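Local structure of paenibacillus xanthan lyase (Paenibacillus, 6F2P) at residues S69-Y74 and W123-I128; F426-D431 and G578-L583. The protein probably removes terminal mannose residues from the side chains of xanthan by beta-elimination, as a multidomain, calcium-binding lyase of polysaccharide lyase family 8. All coordinates share one frame; numbering follows the deposited sequence.

Contact 1. Residues S69-Y74 and W123-I128; sequences SITTTY and WWHWQI
Thr71 and His125 meet tip to edge, and their side chains make a polar link between 69-74 and 123-128. With chi1 at -64°, Thr71 OG1 sits beside its own backbone N and faces the second helix. His125 CG is anti to its carbonyl carbon, beside its own N (chi1 -60°), which brings ND1 to the hydroxyl. Thr71 OG1 and His125 ND1 lie 2.7 Å apart in a hydrogen bond at the ring edge, near the imidazole plane; either atom could be the donor. ND1 also lies in plane at the edge of the neighbouring Trp124 indole.

One residue earlier, Ile70 CG1 stands over a face of Trp126, 3.8 Å from the centroid of its six-membered ring in a CH-pi contact, and Ile70 CD1 comes within 3.5 Å of Trp126 CH2. Ile70 CG2 rests 3.9 Å from His125 O. Trp126 NE1 is bonded to Tyr120 O, which anchors the indole.

The axes of the two segments come within 8.7 Å, their N-to-C directions 44° apart. The pair belongs to the N-terminal alpha-helical domain, consistent with the alpha/alpha toroid of family 8 lyases. Helix 95-111 adds Met108 against Ile70, while Tyr74 packs farther along helix 123-141, onto Ala133, Leu134 and Ile137.

Contact 2. Residues F426-D431 and G578-L583; sequences FWATVD and GSWSSL
Trp580 holds CG beside its backbone N (chi1 -72°), and a chi2 of 91° turns the indole so that one face lies against Ala428. The methyl carbon CB of Ala428 stands 3.5 Å from the centroid of the five-membered ring of Trp580, only 7° off the ring normal, a CH-pi contact over the face. Farther along the same indole, Trp580 CH2 lies 3.6 Å from Trp427 CB. Trp427 meets the second segment through this CB, while its own indole leads away to pack against Phe426, whose CE2 lies over its face.

The two methyl branches of Leu583 spread over the backbone of the short helical turn: Leu583 CD2 is 3.7 Å from Trp427 CB, Leu583 CD1 is 3.8 Å from Ala428 CA, and both lie near Trp427 O. Ala428 is thus covered by the indole at its methyl and by leucine at its CA. At the start of the 578-583 segment, the backbone passes close enough for Gly578 CA to make a CA-H...O contact of 3.4 Å with Ala428 O.

The polar end of Trp580 is held by a hydrogen bond between NE1 and His425 ND1, and the ring also meets His288. Trp427 NE1 binds Asp278 OD2, while Leu583 touches Ser286.

The arrangement docks the loop that follows strand 566-578 onto the helical turn 426-429, both within the super-sandwich region. Asp278, Ser286 and His288 belong to the range of the alpha-helical domain, which suggests that this apolar cluster lies where the two domains meet. In family 8 lyases these domains flank the substrate cleft, and the position is consistent with the border of that cleft.

Both segments of contact 1 precede those of contact 2 in the chain. Their centres are 31 Å apart and their nearest atoms about 20 Å, and they share no helix or strand. Contact 1 joins two helices of the N-terminal alpha-helical domain, whereas contact 2 lies in the super-sandwich range, among loops and sheets, and touches Asp278, Ser286 and His288, which fall in the helical range. One is therefore internal to the helical domain, and the other probably lies at its boundary with the beta domain. Together they sample the two parts between which family 8 lyases generally bind polysaccharide.

Contact 1. Residues S69-Y74 and W123-I128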
loop_
_atom_site.group_PDB
_atom_site.type_symbol
_atom_site.label_atom_id
_atom_site.label_comp_id
_atom_site.label_asym_id
_atom_site.label_seq_id
_atom_site.Cartn_x
_atom_site.Cartn_y
_atom_site.Cartn_z
ATOM N N SER A 69 -18.166 35.681 13.037
ATOM C CA SER A 69 -17.844 36.990 13.578
ATOM C C SER A 69 -17.160 36.912 14.945
ATOM O O SER A 69 -16.342 37.771 15.285
ATOM C CB SER A 69 -19.093 37.855 13.640
ATOM O OG SER A 69 -19.543 38.160 12.329
ATOM N N ILE A 70 -17.475 35.876 15.714
ATOM C CA ILE A 70 -16.788 35.635 16.983
ATOM C C ILE A 70 -15.276 35.490 16.770
ATOM O O ILE A 70 -14.477 36.204 17.379
ATOM C CB ILE A 70 -17.336 34.376 17.694
ATOM C CG1 ILE A 70 -18.844 34.509 17.928
ATOM C CG2 ILE A 70 -16.605 34.133 19.008
ATOM C CD1 ILE A 70 -19.209 35.621 18.878
ATOM N N THR A 71 -14.892 34.570 15.894
ATOM C CA THR A 71 -13.489 34.299 15.622
ATOM C C THR A 71 -12.808 35.514 15.014
ATOM O O THR A 71 -11.690 35.883 15.407
ATOM C CB THR A 71 -13.340 33.100 14.649
ATOM O OG1 THR A 71 -13.850 31.913 15.264
ATOM C CG2 THR A 71 -11.881 32.880 14.254
ATOM N N THR A 72 -13.490 36.129 14.048
ATOM C CA THR A 72 -12.938 37.263 13.310
ATOM C C THR A 72 -12.628 38.414 14.252
ATOM O O THR A 72 -11.546 39.011 14.188
ATOM C CB THR A 72 -13.903 37.752 12.225
ATOM O OG1 THR A 72 -14.363 36.629 11.472
ATOM C CG2 THR A 72 -13.210 38.715 11.289
ATOM N N THR A 73 -13.578 38.708 15.134
ATOM C CA THR A 73 -13.415 39.785 16.094
ATOM C C THR A 73 -12.194 39.529 16.966
ATOM O O THR A 73 -11.336 40.411 17.114
ATOM C CB THR A 73 -14.666 39.942 16.985
ATOM O OG1 THR A 73 -15.807 40.246 16.171
ATOM C CG2 THR A 73 -14.458 41.041 18.002
ATOM N N TYR A 74 -12.108 38.317 17.528
ATOM C CA TYR A 74 -11.012 37.987 18.439
ATOM C C TYR A 74 -9.669 37.934 17.726
ATOM O O TYR A 74 -8.643 38.254 18.318
ATOM C CB TYR A 74 -11.265 36.684 19.184
ATOM C CG TYR A 74 -12.191 36.812 20.369
ATOM C CD1 TYR A 74 -11.973 37.766 21.353
ATOM C CD2 TYR A 74 -13.289 35.973 20.506
ATOM C CE1 TYR A 74 -12.833 37.882 22.449
ATOM C CE2 TYR A 74 -14.145 36.079 21.587
ATOM C CZ TYR A 74 -13.916 37.033 22.553
ATOM O OH TYR A 74 -14.775 37.129 23.624
ATOM N N TRP A 123 -20.955 25.871 15.379
ATOM C CA TRP A 123 -20.393 25.525 16.680
ATOM C C TRP A 123 -18.901 25.831 16.784
ATOM O O TRP A 123 -18.397 26.210 17.841
ATOM C CB TRP A 123 -20.611 24.035 16.946
ATOM C CG TRP A 123 -19.748 23.153 16.076
ATOM C CD1 TRP A 123 -20.032 22.715 14.816
ATOM C CD2 TRP A 123 -18.452 22.626 16.400
ATOM N NE1 TRP A 123 -19.001 21.940 14.338
ATOM C CE2 TRP A 123 -18.019 21.872 15.289
ATOM C CE3 TRP A 123 -17.618 22.716 17.522
ATOM C CZ2 TRP A 123 -16.787 21.214 15.266
ATOM C CZ3 TRP A 123 -16.395 22.062 17.496
ATOM C CH2 TRP A 123 -15.992 21.321 16.375
ATOM N N TRP A 124 -18.200 25.663 15.673
ATOM C CA TRP A 124 -16.751 25.716 15.663
ATOM C C TRP A 124 -16.201 27.037 16.205
ATOM O O TRP A 124 -15.191 27.061 16.915
ATOM C CB TRP A 124 -16.238 25.452 14.247
ATOM C CG TRP A 124 -14.779 25.258 14.197
ATOM C CD1 TRP A 124 -14.107 24.082 14.340
ATOM C CD2 TRP A 124 -13.788 26.270 14.018
ATOM N NE1 TRP A 124 -12.756 24.298 14.256
ATOM C CE2 TRP A 124 -12.532 25.634 14.056
ATOM C CE3 TRP A 124 -13.839 27.653 13.825
ATOM C CZ2 TRP A 124 -11.337 26.331 13.906
ATOM C CZ3 TRP A 124 -12.645 28.346 13.677
ATOM C CH2 TRP A 124 -11.412 27.681 13.719
ATOM N N HIS A 125 -16.868 28.137 15.880
ATOM C CA HIS A 125 -16.382 29.450 16.301
ATOM C C HIS A 125 -16.552 29.682 17.807
ATOM O O HIS A 125 -15.764 30.402 18.429
ATOM C CB HIS A 125 -17.037 30.555 15.479
ATOM C CG HIS A 125 -16.761 30.444 14.012
ATOM N ND1 HIS A 125 -15.514 30.673 13.474
ATOM C CD2 HIS A 125 -17.562 30.103 12.976
ATOM C CE1 HIS A 125 -15.560 30.488 12.167
ATOM N NE2 HIS A 125 -16.791 30.137 11.839
ATOM N N TRP A 126 -17.553 29.037 18.397
ATOM C CA TRP A 126 -17.783 29.150 19.830
ATOM C C TRP A 126 -16.796 28.301 20.625
ATOM O O TRP A 126 -16.253 28.742 21.639
ATOM C CB TRP A 126 -19.227 28.767 20.170
ATOM C CG TRP A 126 -20.225 29.670 19.496
ATOM C CD1 TRP A 126 -20.946 29.402 18.369
ATOM C CD2 TRP A 126 -20.579 31.003 19.892
ATOM N NE1 TRP A 126 -21.736 30.478 18.047
ATOM C CE2 TRP A 126 -21.528 31.474 18.964
ATOM C CE3 TRP A 126 -20.192 31.839 20.945
ATOM C CZ2 TRP A 126 -22.097 32.742 19.060
ATOM C CZ3 TRP A 126 -20.762 33.103 21.037
ATOM C CH2 TRP A 126 -21.698 33.539 20.099
ATOM N N GLN A 127 -16.537 27.091 20.145
ATOM C CA GLN A 127 -15.794 26.123 20.941
ATOM C C GLN A 127 -14.295 26.078 20.645
ATOM O O GLN A 127 -13.513 25.580 21.453
ATOM C CB GLN A 127 -16.417 24.737 20.779
ATOM C CG GLN A 127 -17.913 24.715 21.061
ATOM C CD GLN A 127 -18.495 23.318 21.061
ATOM O OE1 GLN A 127 -19.678 23.136 20.812
ATOM N NE2 GLN A 127 -17.663 22.322 21.348
ATOM N N ILE A 128 -13.887 26.600 19.497
ATOM C CA ILE A 128 -12.495 26.484 19.097
ATOM C C ILE A 128 -11.900 27.797 18.599
ATOM O O ILE A 128 -10.950 28.303 19.186
ATOM C CB ILE A 128 -12.320 25.391 18.028
ATOM C CG1 ILE A 128 -12.647 24.016 18.632
ATOM C CG2 ILE A 128 -10.912 25.434 17.447
ATOM C CD1 ILE A 128 -12.645 22.889 17.645
#

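Contact 2. Residues F426-D431 and G578-L583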
loop_
_atom_site.group_PDB
_atom_site.type_symbol
_atom_site.label_atom_id
_atom_site.label_comp_id
_atom_site.label_asym_id
_atom_site.label_seq_id
_atom_site.Cartn_x
_atom_site.Cartn_y
_atom_site.Cartn_z
ATOM N N PHE A 426 0.737 27.406 -10.652
ATOM C CA PHE A 426 0.627 26.181 -11.443
ATOM C C PHE A 426 -0.829 25.680 -11.544
ATOM O O PHE A 426 -1.358 25.491 -12.645
ATOM C CB PHE A 426 1.530 25.072 -10.875
ATOM C CG PHE A 426 1.227 23.705 -11.430
ATOM C CD1 PHE A 426 1.831 23.275 -12.600
ATOM C CD2 PHE A 426 0.316 22.863 -10.797
ATOM C CE1 PHE A 426 1.540 22.045 -13.128
ATOM C CE2 PHE A 426 0.022 21.626 -11.320
ATOM C CZ PHE A 426 0.642 21.210 -12.488
ATOM N N TRP A 427 -1.474 25.491 -10.395
ATOM C CA TRP A 427 -2.796 24.864 -10.347
ATOM C C TRP A 427 -3.943 25.674 -10.942
ATOM O O TRP A 427 -4.966 25.105 -11.320
ATOM C CB TRP A 427 -3.154 24.463 -8.913
ATOM C CG TRP A 427 -2.427 23.239 -8.441
ATOM C CD1 TRP A 427 -1.438 23.185 -7.502
ATOM C CD2 TRP A 427 -2.616 21.897 -8.901
ATOM N NE1 TRP A 427 -1.011 21.889 -7.335
ATOM C CE2 TRP A 427 -1.715 21.079 -8.184
ATOM C CE3 TRP A 427 -3.465 21.304 -9.843
ATOM C CZ2 TRP A 427 -1.639 19.702 -8.380
ATOM C CZ3 TRP A 427 -3.384 19.937 -10.038
ATOM C CH2 TRP A 427 -2.477 19.149 -9.306
ATOM N N ALA A 428 -3.785 26.992 -11.020
ATOM C CA ALA A 428 -4.868 27.841 -11.512
ATOM C C ALA A 428 -4.775 28.080 -13.012
ATOM O O ALA A 428 -5.657 28.710 -13.597
ATOM C CB ALA A 428 -4.905 29.170 -10.756
ATOM N N THR A 429 -3.711 27.568 -13.629
ATOM C CA THR A 429 -3.478 27.764 -15.061
ATOM C C THR A 429 -3.374 26.464 -15.856
ATOM O O THR A 429 -3.759 26.431 -17.023
ATOM C CB THR A 429 -2.195 28.568 -15.320
ATOM O OG1 THR A 429 -1.135 28.027 -14.524
ATOM C CG2 THR A 429 -2.387 30.035 -14.965
ATOM N N VAL A 430 -2.841 25.407 -15.234
ATOM C CA VAL A 430 -2.628 24.126 -15.917
ATOM C C VAL A 430 -3.932 23.535 -16.465
ATOM O O VAL A 430 -5.011 23.765 -15.917
ATOM C CB VAL A 430 -1.932 23.085 -14.991
ATOM C CG1 VAL A 430 -2.891 22.581 -13.922
ATOM C CG2 VAL A 430 -1.396 21.911 -15.795
ATOM N N ASP A 431 -3.839 22.793 -17.561
ATOM C CA ASP A 431 -5.000 22.081 -18.069
ATOM C C ASP A 431 -5.257 20.850 -17.192
ATOM O O ASP A 431 -4.595 19.815 -17.345
ATOM C CB ASP A 431 -4.787 21.672 -19.525
ATOM C CG ASP A 431 -5.997 20.970 -20.111
ATOM O OD1 ASP A 431 -6.969 20.729 -19.353
ATOM O OD2 ASP A 431 -5.974 20.646 -21.326
ATOM N N GLY A 578 -6.383 31.553 -16.136
ATOM C CA GLY A 578 -7.428 31.056 -15.271
ATOM C C GLY A 578 -7.240 31.702 -13.921
ATOM O O GLY A 578 -6.248 32.415 -13.693
ATOM N N SER A 579 -8.184 31.456 -13.025
ATOM C CA SER A 579 -8.068 31.949 -11.664
ATOM C C SER A 579 -8.358 30.821 -10.683
ATOM O O SER A 579 -8.951 29.797 -11.042
ATOM C CB SER A 579 -9.026 33.126 -11.427
ATOM O OG SER A 579 -10.366 32.683 -11.336
ATOM N N TRP A 580 -7.961 31.024 -9.435
ATOM C CA TRP A 580 -8.166 30.030 -8.388
ATOM C C TRP A 580 -9.629 29.734 -8.105
ATOM O O TRP A 580 -9.950 28.696 -7.523
ATOM C CB TRP A 580 -7.453 30.474 -7.116
ATOM C CG TRP A 580 -5.995 30.340 -7.261
ATOM C CD1 TRP A 580 -5.126 31.282 -7.715
ATOM C CD2 TRP A 580 -5.220 29.169 -6.990
ATOM N NE1 TRP A 580 -3.850 30.777 -7.730
ATOM C CE2 TRP A 580 -3.883 29.479 -7.291
ATOM C CE3 TRP A 580 -5.527 27.892 -6.508
ATOM C CZ2 TRP A 580 -2.856 28.559 -7.121
ATOM C CZ3 TRP A 580 -4.511 26.987 -6.350
ATOM C CH2 TRP A 580 -3.191 27.321 -6.654
ATOM N N SER A 581 -10.507 30.647 -8.515
ATOM C CA SER A 581 -11.939 30.519 -8.276
ATOM C C SER A 581 -12.501 29.253 -8.891
ATOM O O SER A 581 -13.427 28.649 -8.349
ATOM C CB SER A 581 -12.676 31.732 -8.826
ATOM O OG SER A 581 -12.549 32.819 -7.931
ATOM N N SER A 582 -11.930 28.864 -10.028
ATOM C CA SER A 582 -12.298 27.628 -10.704
ATOM C C SER A 582 -11.989 26.410 -9.833
ATOM O O SER A 582 -12.720 25.417 -9.852
ATOM C CB SER A 582 -11.546 27.512 -12.025
ATOM O OG SER A 582 -11.831 28.614 -12.864
ATOM N N LEU A 583 -10.911 26.486 -9.060
ATOM C CA LEU A 583 -10.532 25.356 -8.219
ATOM C C LEU A 583 -11.203 25.434 -6.862
ATOM O O LEU A 583 -11.561 24.402 -6.272
ATOM C CB LEU A 583 -9.017 25.283 -8.033
ATOM C CG LEU A 583 -8.176 24.883 -9.242
ATOM C CD1 LEU A 583 -7.916 26.086 -10.157
ATOM C CD2 LEU A 583 -6.874 24.256 -8.775
HETATM O O HOH W 1 -8.057 28.128 -13.056
#